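Local coordinates for uncharacterized protein (Parabacteroides distasonis, PDB 4Q34), which is probably an esterase of the alpha/beta hydrolase superfamily, although its function has not been characterised, at residues A[108-113]-A[119-124]; A[64-69]-A[138-143]. One frame throughout, in Å; residues are numbered along the deposited sequence.

Contact 1 (A[108-113]-A[119-124]); sequences DEEVWF and GIWPDY
The ring of Phe-113 takes part in two perpendicular stacks at once, in opposite roles. Its face receives the edge of Trp-121, whose CE3 stands over the ring centre; the centroid of the Trp-121 six-membered ring is 5.1 Å from that of Phe-113 and the planes are 87° apart. Its own edge, in turn, points at the face of Tyr-124 in a second T-shaped pair, with CZ of Phe-113 lying 4.0 Å above the tyrosine plane. Next to this edge, Asp-123 O lies in the plane of the phenylalanine, 3.3 Å from Phe-113 CE1, a contact probably favoured by the slightly positive ring rim. With CG of Phe-113 anti to the backbone N (chi1 -180°), the ring reaches out from helix 109-115 into the bend of the facing chain. That bend is a type VIa beta turn from Ile-120 to Asp-123, built on the cis peptide between Trp-121 and Pro-122 and closed by the bond from Asp-123 N to Ile-120 O (2.8 Å); it joins the two short antiparallel strands of a small hairpin. Pro-122 CB rests against one indole face, an aromatic-proline pairing well suited to a cis bond. The opposite indole face carries a CH-pi contact from Glu-110, whose CG sits 3.5 Å from the centroid of the five-membered ring of Trp-121 and only 11° off its normal. A bend at chi2 then turns the glutamate carboxylate away, its plane steeply inclined to the indole, and OE2 accepts from Thr-28 N of the second subunit.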
ATOM      1  N   ASP A 108      -8.246  15.534  14.600  1.00 24.41           N
ATOM      2  CA  ASP A 108      -8.239  14.741  15.826  0.67 24.52           C
ATOM      3  C   ASP A 108      -6.915  14.023  16.053  1.00 22.97           C
ATOM      4  O   ASP A 108      -6.850  13.041  16.787  1.00 22.31           O
ATOM      5  CB  ASP A 108      -9.383  13.735  15.821  0.67 25.82           C
ATOM      6  CG  ASP A 108      -9.320  12.800  14.658  0.67 26.37           C
ATOM      7  OD1 ASP A 108      -8.302  12.819  13.929  0.67 23.20           O
ATOM      8  OD2 ASP A 108     -10.292  12.054  14.470  0.67 28.06           O
ATOM      9  N   GLU A 109      -5.839  14.546  15.472  1.00 22.53           N
ATOM     10  CA  GLU A 109      -4.516  13.900  15.710  1.00 19.23           C
ATOM     11  C   GLU A 109      -4.094  13.863  17.199  1.00 20.41           C
ATOM     12  O   GLU A 109      -3.568  12.848  17.687  1.00 21.13           O
ATOM     13  CB  GLU A 109      -3.448  14.611  14.876  1.00 20.08           C
ATOM     14  CG  GLU A 109      -3.642  14.287  13.401  1.00 19.72           C
ATOM     15  CD  GLU A 109      -2.581  14.852  12.479  1.00 22.17           C
ATOM     16  OE1 GLU A 109      -1.771  15.732  12.843  1.00 20.98           O
ATOM     17  OE2 GLU A 109      -2.567  14.379  11.337  1.00 19.26           O
ATOM     18  N   GLU A 110      -4.354  14.962  17.891  1.00 22.51           N
ATOM     19  CA  GLU A 110      -4.078  15.050  19.320  1.00 22.12           C
ATOM     20  C   GLU A 110      -4.915  14.072  20.162  1.00 20.36           C
ATOM     21  O   GLU A 110      -4.477  13.596  21.245  1.00 21.23           O
ATOM     22  CB  GLU A 110      -4.237  16.501  19.796  1.00 23.17           C
ATOM     23  CG  GLU A 110      -3.311  17.487  19.075  1.00 24.65           C
ATOM     24  CD  GLU A 110      -3.803  17.976  17.718  1.00 25.01           C
ATOM     25  OE1 GLU A 110      -4.956  17.652  17.301  1.00 27.31           O
ATOM     26  OE2 GLU A 110      -3.022  18.727  17.059  1.00 26.59           O
ATOM     27  N   VAL A 111      -6.133  13.821  19.712  1.00 20.45           N
ATOM     28  CA  VAL A 111      -6.997  12.806  20.326  1.00 21.35           C
ATOM     29  C   VAL A 111      -6.438  11.401  20.100  1.00 20.24           C
ATOM     30  O   VAL A 111      -6.288  10.624  21.056  1.00 21.02           O
ATOM     31  CB  VAL A 111      -8.454  12.908  19.838  1.00 22.86           C
ATOM     32  CG1 VAL A 111      -9.300  11.834  20.502  1.00 25.62           C
ATOM     33  CG2 VAL A 111      -9.018  14.303  20.104  1.00 24.80           C
ATOM     34  N   TRP A 112      -6.056  11.067  18.865  1.00 21.02           N
ATOM     35  CA  TRP A 112      -5.384   9.805  18.636  1.00 20.06           C
ATOM     36  C   TRP A 112      -4.129   9.566  19.483  1.00 20.33           C
ATOM     37  O   TRP A 112      -3.892   8.459  19.928  1.00 20.20           O
ATOM     38  CB  TRP A 112      -5.036   9.579  17.154  1.00 21.13           C
ATOM     39  CG  TRP A 112      -6.216   9.374  16.253  1.00 22.00           C
ATOM     40  CD1 TRP A 112      -6.707  10.260  15.336  1.00 23.50           C
ATOM     41  CD2 TRP A 112      -7.019   8.199  16.151  1.00 22.66           C
ATOM     42  NE1 TRP A 112      -7.799   9.716  14.671  1.00 24.63           N
ATOM     43  CE2 TRP A 112      -8.014   8.454  15.160  1.00 24.54           C
ATOM     44  CE3 TRP A 112      -7.014   6.965  16.806  1.00 23.84           C
ATOM     45  CZ2 TRP A 112      -8.966   7.496  14.787  1.00 29.24           C
ATOM     46  CZ3 TRP A 112      -7.968   6.003  16.437  1.00 27.12           C
ATOM     47  CH2 TRP A 112      -8.938   6.282  15.452  1.00 28.91           C
ATOM     48  N   PHE A 113      -3.336  10.600  19.702  1.00 19.77           N
ATOM     49  CA  PHE A 113      -2.139  10.500  20.575  1.00 20.91           C
ATOM     50  C   PHE A 113      -2.542   9.947  21.935  1.00 20.98           C
ATOM     51  O   PHE A 113      -1.939   9.032  22.461  1.00 21.63           O
ATOM     52  CB  PHE A 113      -1.537  11.893  20.668  1.00 21.56           C
ATOM     53  CG  PHE A 113      -0.302  12.016  21.508  1.00 23.78           C
ATOM     54  CD1 PHE A 113      -0.385  12.231  22.873  1.00 23.56           C
ATOM     55  CD2 PHE A 113       0.961  12.022  20.911  1.00 24.29           C
ATOM     56  CE1 PHE A 113       0.764  12.411  23.638  1.00 25.18           C
ATOM     57  CE2 PHE A 113       2.104  12.216  21.672  1.00 25.77           C
ATOM     58  CZ  PHE A 113       2.003  12.410  23.031  1.00 26.47           C
ATOM     59  N   GLY A 119       0.630   9.333  25.485  1.00 25.12           N
ATOM     60  CA  GLY A 119       0.674  10.334  26.559  1.00 25.08           C
ATOM     61  C   GLY A 119      -0.643  11.072  26.636  1.00 26.09           C
ATOM     62  O   GLY A 119      -1.611  10.713  25.994  1.00 24.95           O
ATOM     63  N   ILE A 120      -0.683  12.114  27.445  1.00 26.44           N
ATOM     64  CA  ILE A 120      -1.812  13.034  27.426  1.00 26.36           C
ATOM     65  C   ILE A 120      -1.283  14.288  26.748  1.00 27.03           C
ATOM     66  O   ILE A 120      -0.503  15.067  27.339  1.00 25.79           O
ATOM     67  CB  ILE A 120      -2.335  13.381  28.833  1.00 28.14           C
ATOM     68  CG1 ILE A 120      -2.682  12.102  29.615  1.00 29.20           C
ATOM     69  CG2 ILE A 120      -3.545  14.304  28.729  1.00 27.77           C
ATOM     70  CD1 ILE A 120      -3.691  11.216  28.927  1.00 28.62           C
ATOM     71  N   TRP A 121      -1.724  14.478  25.519  1.00 26.01           N
ATOM     72  CA  TRP A 121      -1.212  15.525  24.667  1.00 26.35           C
ATOM     73  C   TRP A 121      -1.259  16.850  25.438  1.00 30.20           C
ATOM     74  O   TRP A 121      -2.269  17.154  26.073  1.00 28.20           O
ATOM     75  CB  TRP A 121      -2.030  15.609  23.374  1.00 28.58           C
ATOM     76  CG  TRP A 121      -1.568  16.742  22.530  1.00 29.93           C
ATOM     77  CD1 TRP A 121      -1.992  18.035  22.570  1.00 30.05           C
ATOM     78  CD2 TRP A 121      -0.550  16.683  21.563  1.00 29.12           C
ATOM     79  NE1 TRP A 121      -1.296  18.785  21.658  1.00 31.18           N
ATOM     80  CE2 TRP A 121      -0.389  17.977  21.040  1.00 28.71           C
ATOM     81  CE3 TRP A 121       0.257  15.651  21.084  1.00 34.27           C
ATOM     82  CZ2 TRP A 121       0.528  18.266  20.045  1.00 36.94           C
ATOM     83  CZ3 TRP A 121       1.172  15.937  20.107  1.00 39.43           C
ATOM     84  CH2 TRP A 121       1.306  17.235  19.596  1.00 40.29           C
ATOM     85  N   PRO A 122      -0.170  17.639  25.392  1.00 29.75           N
ATOM     86  CA  PRO A 122       1.054  17.508  24.612  1.00 29.23           C
ATOM     87  C   PRO A 122       2.183  16.669  25.217  1.00 30.42           C
ATOM     88  O   PRO A 122       3.236  16.526  24.588  1.00 32.45           O
ATOM     89  CB  PRO A 122       1.507  18.968  24.459  1.00 32.82           C
ATOM     90  CG  PRO A 122       1.060  19.618  25.733  1.00 33.04           C
ATOM     91  CD  PRO A 122      -0.139  18.848  26.243  1.00 32.65           C
ATOM     92  N   ASP A 123       1.966  16.060  26.371  1.00 28.62           N
ATOM     93  CA  ASP A 123       3.049  15.382  27.075  1.00 28.08           C
ATOM     94  C   ASP A 123       3.076  13.890  26.780  1.00 28.42           C
ATOM     95  O   ASP A 123       2.051  13.275  26.580  1.00 29.14           O
ATOM     96  CB  ASP A 123       2.899  15.599  28.559  1.00 31.78           C
ATOM     97  CG  ASP A 123       2.881  17.064  28.917  1.00 35.99           C
ATOM     98  OD1 ASP A 123       3.878  17.745  28.605  1.00 36.97           O
ATOM     99  OD2 ASP A 123       1.857  17.532  29.456  1.00 35.78           O
ATOM    100  N   TYR A 124       4.266  13.332  26.741  1.00 27.76           N
ATOM    101  CA  TYR A 124       4.475  11.900  26.604  1.00 25.17           C
ATOM    102  C   TYR A 124       4.363  11.293  28.007  1.00 26.53           C
ATOM    103  O   TYR A 124       4.744  11.955  28.977  1.00 28.70           O
ATOM    104  CB  TYR A 124       5.855  11.637  25.950  1.00 24.90           C
ATOM    105  CG  TYR A 124       5.921  12.069  24.490  1.00 26.80           C
ATOM    106  CD1 TYR A 124       6.052  13.427  24.139  1.00 29.62           C
ATOM    107  CD2 TYR A 124       5.886  11.150  23.477  1.00 28.30           C
ATOM    108  CE1 TYR A 124       6.116  13.826  22.819  1.00 28.53           C
ATOM    109  CE2 TYR A 124       5.945  11.538  22.146  1.00 26.22           C
ATOM    110  CZ  TYR A 124       6.061  12.878  21.811  1.00 29.26           C
ATOM    111  OH  TYR A 124       6.117  13.299  20.473  1.00 26.03           O
TER

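Contact 2 (A[64-69]-A[138-143]); sequences TTPDGR and DQYFRQ
The Tyr-140 ring is met obliquely by the pyrrolidine of Pro-66, CG lying 3.8 Å from Tyr-140 CD1 with the two side chains alongside and pointing the same way, while Phe-130 makes an edge-to-face pair with the same tyrosine. In the turn behind Pro-66, the guanidinium of Arg-69 has Thr-65 OG1 over one face and the carboxylate of Asp-67 at its edge. A side-on salt bridge joins the two charged groups: NE of Arg-69 gives a nearly straight in-plane bond to Asp-67 OD2 (2.7 Å, 172°), and NH2 reaches OD1, which is tilted from the guanidinium plane. Thr-65 OG1 donates to that same OD1 over 2.6 Å, arriving 54° out of the carboxylate plane, and itself accepts from Arg-69 N. This network braces a type I beta turn from Thr-65 to Gly-68, in which Gly-68 adopts a positive phi. The turn belongs to the loop between strand 49-52 and helix 72-78 of the alpha/beta hydrolase fold, and it presents Pro-66 to helix 134-142. There Pro-66 O packs 3.4 Å from Gln-139 CB. Gln-139 then bends at chi2 (-60°), which leads its amide away toward the second subunit, where OE1 accepts from Ala-15 N. Two waters lie along the seam. One sits 2.9 Å from Thr-64 O and 2.8 Å from Gln-143 OE1; the other lies between Thr-65 O and Gln-139 OE1, at the longer distance of 3.2 Å from each. Extended beyond CG, Gln-143 brings OE1 to the first water, and its NE2 is hydrogen-bonded to Gln-57 OE1.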
ATOM      1  N   THR A  64       8.121  -0.619   9.068  1.00 15.82           N
ATOM      2  CA  THR A  64       9.046   0.243   9.786  1.00 16.16           C
ATOM      3  C   THR A  64       8.304   1.037  10.842  1.00 15.83           C
ATOM      4  O   THR A  64       7.196   1.567  10.598  1.00 19.87           O
ATOM      5  CB  THR A  64       9.794   1.198   8.812  1.00 18.74           C
ATOM      6  OG1 THR A  64      10.358   0.430   7.729  1.00 18.31           O
ATOM      7  CG2 THR A  64      10.879   1.943   9.501  1.00 16.93           C
ATOM      8  N   THR A  65       8.903   1.116  12.026  1.00 17.48           N
ATOM      9  CA  THR A  65       8.317   1.875  13.130  1.00 17.57           C
ATOM     10  C   THR A  65       8.372   3.363  12.800  1.00 17.11           C
ATOM     11  O   THR A  65       9.145   3.816  11.939  1.00 17.54           O
ATOM     12  CB  THR A  65       9.062   1.569  14.454  1.00 16.37           C
ATOM     13  OG1 THR A  65      10.356   2.212  14.479  1.00 17.71           O
ATOM     14  CG2 THR A  65       9.205   0.092  14.674  1.00 15.91           C
ATOM     15  N   PRO A  66       7.587   4.183  13.516  1.00 18.55           N
ATOM     16  CA  PRO A  66       7.609   5.592  13.151  1.00 19.89           C
ATOM     17  C   PRO A  66       8.977   6.296  13.310  1.00 18.70           C
ATOM     18  O   PRO A  66       9.276   7.261  12.598  1.00 21.22           O
ATOM     19  CB  PRO A  66       6.548   6.225  14.047  1.00 21.10           C
ATOM     20  CG  PRO A  66       5.915   5.157  14.816  1.00 22.66           C
ATOM     21  CD  PRO A  66       6.579   3.836  14.531  1.00 21.64           C
ATOM     22  N   ASP A  67       9.806   5.781  14.217  1.00 19.52           N
ATOM     23  CA  ASP A  67      11.139   6.291  14.436  1.00 20.12           C
ATOM     24  C   ASP A  67      12.226   5.621  13.600  1.00 20.27           C
ATOM     25  O   ASP A  67      13.407   5.931  13.770  1.00 20.80           O
ATOM     26  CB  ASP A  67      11.516   6.212  15.909  1.00 19.77           C
ATOM     27  CG  ASP A  67      11.512   4.803  16.455  1.00 20.42           C
ATOM     28  OD1 ASP A  67      10.526   4.049  16.278  1.00 22.49           O
ATOM     29  OD2 ASP A  67      12.528   4.450  17.084  1.00 24.07           O
ATOM     30  N   GLY A  68      11.841   4.745  12.679  1.00 20.31           N
ATOM     31  CA  GLY A  68      12.740   4.228  11.684  1.00 19.17           C
ATOM     32  C   GLY A  68      13.380   2.866  11.926  1.00 20.54           C
ATOM     33  O   GLY A  68      14.284   2.486  11.184  1.00 21.25           O
ATOM     34  N   ARG A  69      12.881   2.108  12.902  1.00 19.51           N
ATOM     35  CA  ARG A  69      13.417   0.785  13.270  1.00 20.40           C
ATOM     36  C   ARG A  69      12.614  -0.305  12.574  1.00 20.12           C
ATOM     37  O   ARG A  69      11.514  -0.085  12.056  1.00 18.06           O
ATOM     38  CB  ARG A  69      13.358   0.570  14.798  1.00 20.88           C
ATOM     39  CG  ARG A  69      14.330   1.438  15.570  1.00 21.92           C
ATOM     40  CD  ARG A  69      14.123   1.317  17.073  1.00 20.49           C
ATOM     41  NE  ARG A  69      12.782   1.777  17.359  1.00 18.96           N
ATOM     42  CZ  ARG A  69      11.729   1.021  17.655  1.00 20.21           C
ATOM     43  NH1 ARG A  69      11.831  -0.298  17.823  1.00 23.48           N
ATOM     44  NH2 ARG A  69      10.562   1.600  17.831  1.00 18.76           N
ATOM     45  N   ASP A 138       5.508  12.914  13.186  1.00 21.56           N
ATOM     46  CA  ASP A 138       5.124  13.154  11.808  1.00 21.51           C
ATOM     47  C   ASP A 138       4.833  11.825  11.099  1.00 19.82           C
ATOM     48  O   ASP A 138       3.785  11.643  10.463  1.00 18.43           O
ATOM     49  CB  ASP A 138       6.252  13.908  11.057  1.00 23.85           C
ATOM     50  CG  ASP A 138       5.921  14.193   9.581  1.00 30.57           C
ATOM     51  OD1 ASP A 138       4.959  14.910   9.309  1.00 32.85           O
ATOM     52  OD2 ASP A 138       6.620  13.677   8.665  1.00 36.04           O
ATOM     53  N   GLN A 139       5.766  10.881  11.198  1.00 18.85           N
ATOM     54  CA  GLN A 139       5.559   9.570  10.625  1.00 18.03           C
ATOM     55  C   GLN A 139       4.346   8.855  11.164  1.00 17.85           C
ATOM     56  O   GLN A 139       3.608   8.213  10.413  1.00 17.47           O
ATOM     57  CB  GLN A 139       6.776   8.645  10.810  1.00 20.13           C
ATOM     58  CG  GLN A 139       7.980   9.013   9.942  1.00 20.39           C
ATOM     59  CD  GLN A 139       7.695   8.983   8.460  1.00 18.92           C
ATOM     60  OE1 GLN A 139       7.213   8.000   7.941  1.00 19.32           O
ATOM     61  NE2 GLN A 139       7.984  10.067   7.780  1.00 21.34           N
ATOM     62  N   TYR A 140       4.167   8.953  12.472  1.00 19.39           N
ATOM     63  CA  TYR A 140       3.035   8.325  13.173  1.00 18.48           C
ATOM     64  C   TYR A 140       1.706   8.821  12.648  1.00 18.48           C
ATOM     65  O   TYR A 140       0.812   8.007  12.393  1.00 17.50           O
ATOM     66  CB  TYR A 140       3.118   8.675  14.637  1.00 19.74           C
ATOM     67  CG  TYR A 140       2.329   7.812  15.603  1.00 17.93           C
ATOM     68  CD1 TYR A 140       2.461   6.420  15.646  1.00 20.24           C
ATOM     69  CD2 TYR A 140       1.569   8.431  16.584  1.00 19.12           C
ATOM     70  CE1 TYR A 140       1.819   5.672  16.620  1.00 19.99           C
ATOM     71  CE2 TYR A 140       0.908   7.689  17.553  1.00 19.04           C
ATOM     72  CZ  TYR A 140       1.053   6.336  17.596  1.00 20.39           C
ATOM     73  OH  TYR A 140       0.404   5.625  18.585  1.00 21.07           O
ATOM     74  N   PHE A 141       1.547  10.139  12.454  1.00 18.35           N
ATOM     75  CA  PHE A 141       0.272  10.607  11.926  1.00 17.90           C
ATOM     76  C   PHE A 141       0.066  10.250  10.455  1.00 17.33           C
ATOM     77  O   PHE A 141      -1.050   9.996  10.034  1.00 18.27           O
ATOM     78  CB  PHE A 141       0.043  12.075  12.138  1.00 20.44           C
ATOM     79  CG  PHE A 141       0.002  12.469  13.597  1.00 21.47           C
ATOM     80  CD1 PHE A 141      -0.748  11.737  14.505  1.00 25.55           C
ATOM     81  CD2 PHE A 141       0.668  13.580  14.018  1.00 26.79           C
ATOM     82  CE1 PHE A 141      -0.811  12.144  15.841  1.00 26.48           C
ATOM     83  CE2 PHE A 141       0.623  13.982  15.351  1.00 31.17           C
ATOM     84  CZ  PHE A 141      -0.108  13.247  16.251  1.00 27.25           C
ATOM     85  N   ARG A 142       1.167  10.187   9.706  1.00 18.89           N
ATOM     86  CA  ARG A 142       1.087   9.895   8.275  1.00 18.97           C
ATOM     87  C   ARG A 142       0.956   8.417   7.968  1.00 18.29           C
ATOM     88  O   ARG A 142       0.736   8.078   6.794  1.00 19.07           O
ATOM     89  CB  ARG A 142       2.302  10.464   7.546  1.00 18.01           C
ATOM     90  CG  ARG A 142       2.329  11.987   7.633  1.00 18.48           C
ATOM     91  CD  ARG A 142       3.483  12.582   6.817  1.00 20.31           C
ATOM     92  NE  ARG A 142       3.639  14.015   6.973  1.00 18.82           N
ATOM     93  CZ  ARG A 142       2.876  14.929   6.426  1.00 17.43           C
ATOM     94  NH1 ARG A 142       1.886  14.598   5.603  1.00 16.97           N
ATOM     95  NH2 ARG A 142       3.129  16.207   6.653  1.00 19.78           N
ATOM     96  N   GLN A 143       1.043   7.538   8.965  1.00 17.00           N
ATOM     97  CA  GLN A 143       0.691   6.126   8.741  1.00 16.84           C
ATOM     98  C   GLN A 143      -0.832   5.839   8.866  1.00 19.21           C
ATOM     99  O   GLN A 143      -1.284   4.689   8.742  1.00 19.20           O
ATOM    100  CB  GLN A 143       1.518   5.194   9.629  1.00 19.85           C
ATOM    101  CG  GLN A 143       1.128   5.132  11.077  1.00 18.82           C
ATOM    102  CD  GLN A 143       1.991   4.132  11.850  1.00 21.34           C
ATOM    103  OE1 GLN A 143       3.219   4.170  11.767  1.00 23.16           O
ATOM    104  NE2 GLN A 143       1.345   3.246  12.601  1.00 20.93           N
TER
HETATM  105  O   HOH W   1       4.829   1.982  12.263  1.00 21.34           O
HETATM  106  O   HOH W   2       8.343   5.367   9.290  1.00 28.90           O

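Both contacts involve the long excursion between strands 83-87 and 170-175 of the hydrolase sheet: contact 1 lies wholly within it, whereas contact 2 ties its helix 134-142 to the loop following strand 49-52. Along the chain, contact 1 is nested inside the loop that contact 2 closes. Their centres are about 15 Å apart, yet they touch where Glu-109 O packs 3.4 Å from Phe-141 CE1. Leu-137, one residue before 138-143, carries the same helix into the aromatic cluster of contact 1. The second subunit borders both: its Arg-96 forms a salt bridge with Glu-109, and its His-33 is hydrogen-bonded to Arg-142 of contact 2.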